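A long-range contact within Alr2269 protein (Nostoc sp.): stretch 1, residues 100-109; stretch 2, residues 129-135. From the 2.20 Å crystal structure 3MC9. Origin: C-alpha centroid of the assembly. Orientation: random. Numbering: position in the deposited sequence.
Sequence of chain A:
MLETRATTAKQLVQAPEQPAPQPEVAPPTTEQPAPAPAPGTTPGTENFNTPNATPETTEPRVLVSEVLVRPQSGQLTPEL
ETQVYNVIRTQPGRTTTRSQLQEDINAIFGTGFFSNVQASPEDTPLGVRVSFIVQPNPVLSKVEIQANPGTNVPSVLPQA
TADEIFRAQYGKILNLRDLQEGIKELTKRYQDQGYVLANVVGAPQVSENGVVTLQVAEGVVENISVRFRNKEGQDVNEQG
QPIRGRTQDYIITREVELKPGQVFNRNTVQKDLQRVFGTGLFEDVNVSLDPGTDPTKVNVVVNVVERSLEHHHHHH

Stretch 1 100-109: QLQEDINAIF
Stretch 2 (129-135) RVSFIVQ

Residues 100-109 are helical and 129-135 form a strand; both elements extend beyond these limits. The two run in nearly the same direction, 27° apart, with axes 10.5 Å apart at closest approach. In register, the CA of Leu-101 lies 9.0 Å from the CA of Val-130, and the CA of Ile-108 lies 8.5 Å from the CA of Val-134. Helix phi/psi values stay near -60/-45, and i to i+4 bonds such as Ile-108 N to Asp-104 O (2.9 Å) hold the turns. The strand is extended, so alternate residues Val-130, Phe-132 and Val-134 point toward the helix.

No hydrogen bond joins the stretches; the contact is mainly apolar and buries 264 Å². Phe-132 is central. Its chi1 of -70° (m) and chi2 of -75° carry the ring between Leu-101 and Ile-108. Leu-101 (m, t) leaves its backbone sideways, but its CD2 reaches Val-130 CG1 at 3.7 Å and Phe-132 CZ at 4.1 Å. Val-130 is t. Ile-108 (m, t) points toward the strand. Its CD1 lies 3.7 Å from Phe-132 CD1, while its CG2 meets Val-134 CG1 at 4.0 Å; Val-134 is m. Asp-104 (m, chi2 -11°) brings OD2 within 3.8 Å of Phe-132 CZ. Its carboxylate is hydrogen-bonded elsewhere in the structure.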

# COMPACT_ATOMS: atom_id res chain seq x y z
N GLN A 100 3.39 -14.26 13.30
CA GLN A 100 2.64 -14.70 12.15
C GLN A 100 1.57 -13.67 11.82
O GLN A 100 1.32 -13.39 10.66
CB GLN A 100 2.01 -16.07 12.36
CG GLN A 100 1.25 -16.57 11.14
CD GLN A 100 2.14 -16.69 9.93
OE1 GLN A 100 2.10 -15.87 9.00
NE2 GLN A 100 2.99 -17.71 9.95
N LEU A 101 0.94 -13.10 12.85
CA LEU A 101 0.00 -12.01 12.65
C LEU A 101 0.71 -10.80 12.01
O LEU A 101 0.21 -10.25 11.03
CB LEU A 101 -0.69 -11.58 13.96
CG LEU A 101 -1.73 -12.54 14.56
CD1 LEU A 101 -2.23 -11.97 15.87
CD2 LEU A 101 -2.89 -12.82 13.61
N GLN A 102 1.85 -10.39 12.54
CA GLN A 102 2.55 -9.27 11.93
C GLN A 102 2.86 -9.55 10.45
O GLN A 102 2.61 -8.72 9.60
CB GLN A 102 3.84 -8.90 12.67
CG GLN A 102 4.49 -7.61 12.10
CD GLN A 102 3.52 -6.44 12.07
OE1 GLN A 102 2.82 -6.18 13.04
NE2 GLN A 102 3.45 -5.74 10.93
N GLU A 103 3.40 -10.73 10.18
CA GLU A 103 3.72 -11.16 8.83
C GLU A 103 2.49 -11.17 7.90
O GLU A 103 2.58 -10.81 6.72
CB GLU A 103 4.32 -12.54 8.96
CG GLU A 103 5.03 -13.12 7.82
CD GLU A 103 5.83 -14.33 8.27
OE1 GLU A 103 6.66 -14.20 9.22
OE2 GLU A 103 5.61 -15.41 7.70
N ASP A 104 1.33 -11.57 8.42
CA ASP A 104 0.09 -11.51 7.65
C ASP A 104 -0.29 -10.04 7.33
O ASP A 104 -0.73 -9.73 6.22
CB ASP A 104 -1.06 -12.17 8.41
CG ASP A 104 -0.99 -13.70 8.40
OD1 ASP A 104 -0.17 -14.31 7.65
OD2 ASP A 104 -1.78 -14.29 9.17
N ILE A 105 -0.15 -9.16 8.33
CA ILE A 105 -0.37 -7.73 8.15
C ILE A 105 0.54 -7.19 7.01
O ILE A 105 0.02 -6.56 6.08
CB ILE A 105 -0.14 -6.96 9.48
CG1 ILE A 105 -1.29 -7.28 10.46
CG2 ILE A 105 -0.01 -5.45 9.23
CD1 ILE A 105 -1.11 -6.75 11.88
N ASN A 106 1.84 -7.49 7.08
CA ASN A 106 2.81 -7.11 6.02
C ASN A 106 2.41 -7.61 4.63
O ASN A 106 2.54 -6.90 3.64
CB ASN A 106 4.22 -7.63 6.33
CG ASN A 106 4.80 -7.01 7.60
OD1 ASN A 106 4.24 -6.05 8.13
ND2 ASN A 106 5.91 -7.57 8.10
N ALA A 107 1.91 -8.84 4.57
CA ALA A 107 1.50 -9.43 3.31
C ALA A 107 0.24 -8.75 2.79
O ALA A 107 0.09 -8.54 1.60
CB ALA A 107 1.29 -10.93 3.47
N ILE A 108 -0.65 -8.34 3.67
CA ILE A 108 -1.82 -7.59 3.23
C ILE A 108 -1.37 -6.25 2.60
O ILE A 108 -1.84 -5.86 1.52
CB ILE A 108 -2.85 -7.41 4.38
CG1 ILE A 108 -3.43 -8.78 4.76
CG2 ILE A 108 -3.98 -6.47 3.97
CD1 ILE A 108 -4.06 -8.83 6.17
N PHE A 109 -0.46 -5.55 3.27
CA PHE A 109 0.07 -4.31 2.72
C PHE A 109 0.74 -4.58 1.39
O PHE A 109 0.62 -3.78 0.46
CB PHE A 109 1.12 -3.69 3.65
CG PHE A 109 0.57 -2.70 4.62
CD1 PHE A 109 -0.03 -1.53 4.16
CD2 PHE A 109 0.70 -2.89 5.99
CE1 PHE A 109 -0.55 -0.59 5.07
CE2 PHE A 109 0.22 -1.94 6.91
CZ PHE A 109 -0.42 -0.80 6.44
N ARG A 129 -10.67 -15.34 17.81
CA ARG A 129 -11.28 -14.77 16.62
C ARG A 129 -10.39 -13.63 16.16
O ARG A 129 -10.27 -12.61 16.84
CB ARG A 129 -12.70 -14.30 16.89
CG ARG A 129 -13.63 -15.40 17.38
CD ARG A 129 -14.95 -14.86 17.94
NE ARG A 129 -16.00 -14.75 16.93
CZ ARG A 129 -16.55 -13.62 16.50
NH1 ARG A 129 -16.17 -12.43 16.97
NH2 ARG A 129 -17.52 -13.67 15.58
N VAL A 130 -9.74 -13.80 15.02
CA VAL A 130 -8.78 -12.80 14.53
C VAL A 130 -9.46 -11.95 13.46
O VAL A 130 -9.89 -12.47 12.43
CB VAL A 130 -7.50 -13.45 13.97
CG1 VAL A 130 -6.57 -12.40 13.36
CG2 VAL A 130 -6.75 -14.23 15.07
N SER A 131 -9.58 -10.65 13.74
CA SER A 131 -10.11 -9.71 12.77
C SER A 131 -8.99 -8.93 12.09
O SER A 131 -8.17 -8.29 12.75
CB SER A 131 -11.11 -8.76 13.45
OG SER A 131 -12.31 -9.45 13.73
N PHE A 132 -8.93 -9.04 10.77
CA PHE A 132 -8.03 -8.21 9.98
C PHE A 132 -8.88 -7.05 9.51
O PHE A 132 -9.86 -7.24 8.78
CB PHE A 132 -7.44 -8.98 8.80
CG PHE A 132 -6.45 -10.04 9.22
CD1 PHE A 132 -5.17 -9.69 9.63
CD2 PHE A 132 -6.82 -11.37 9.22
CE1 PHE A 132 -4.26 -10.66 10.04
CE2 PHE A 132 -5.92 -12.35 9.62
CZ PHE A 132 -4.64 -11.99 10.04
N ILE A 133 -8.54 -5.86 9.99
CA ILE A 133 -9.29 -4.66 9.66
C ILE A 133 -8.46 -3.86 8.68
O ILE A 133 -7.33 -3.47 8.97
CB ILE A 133 -9.65 -3.86 10.94
CG1 ILE A 133 -10.49 -4.75 11.87
CG2 ILE A 133 -10.43 -2.58 10.57
CD1 ILE A 133 -10.27 -4.49 13.33
N VAL A 134 -9.03 -3.63 7.51
CA VAL A 134 -8.27 -3.07 6.41
C VAL A 134 -9.01 -1.85 5.86
O VAL A 134 -10.24 -1.79 5.90
CB VAL A 134 -8.04 -4.10 5.30
CG1 VAL A 134 -7.38 -5.37 5.87
CG2 VAL A 134 -9.35 -4.45 4.60
N GLN A 135 -8.25 -0.88 5.38
CA GLN A 135 -8.79 0.34 4.81
C GLN A 135 -8.33 0.38 3.37
O GLN A 135 -7.16 0.62 3.10
CB GLN A 135 -8.29 1.57 5.57
CG GLN A 135 -8.89 2.91 5.10
CD GLN A 135 -10.40 2.88 4.86
OE1 GLN A 135 -10.85 3.08 3.74
NE2 GLN A 135 -11.18 2.64 5.91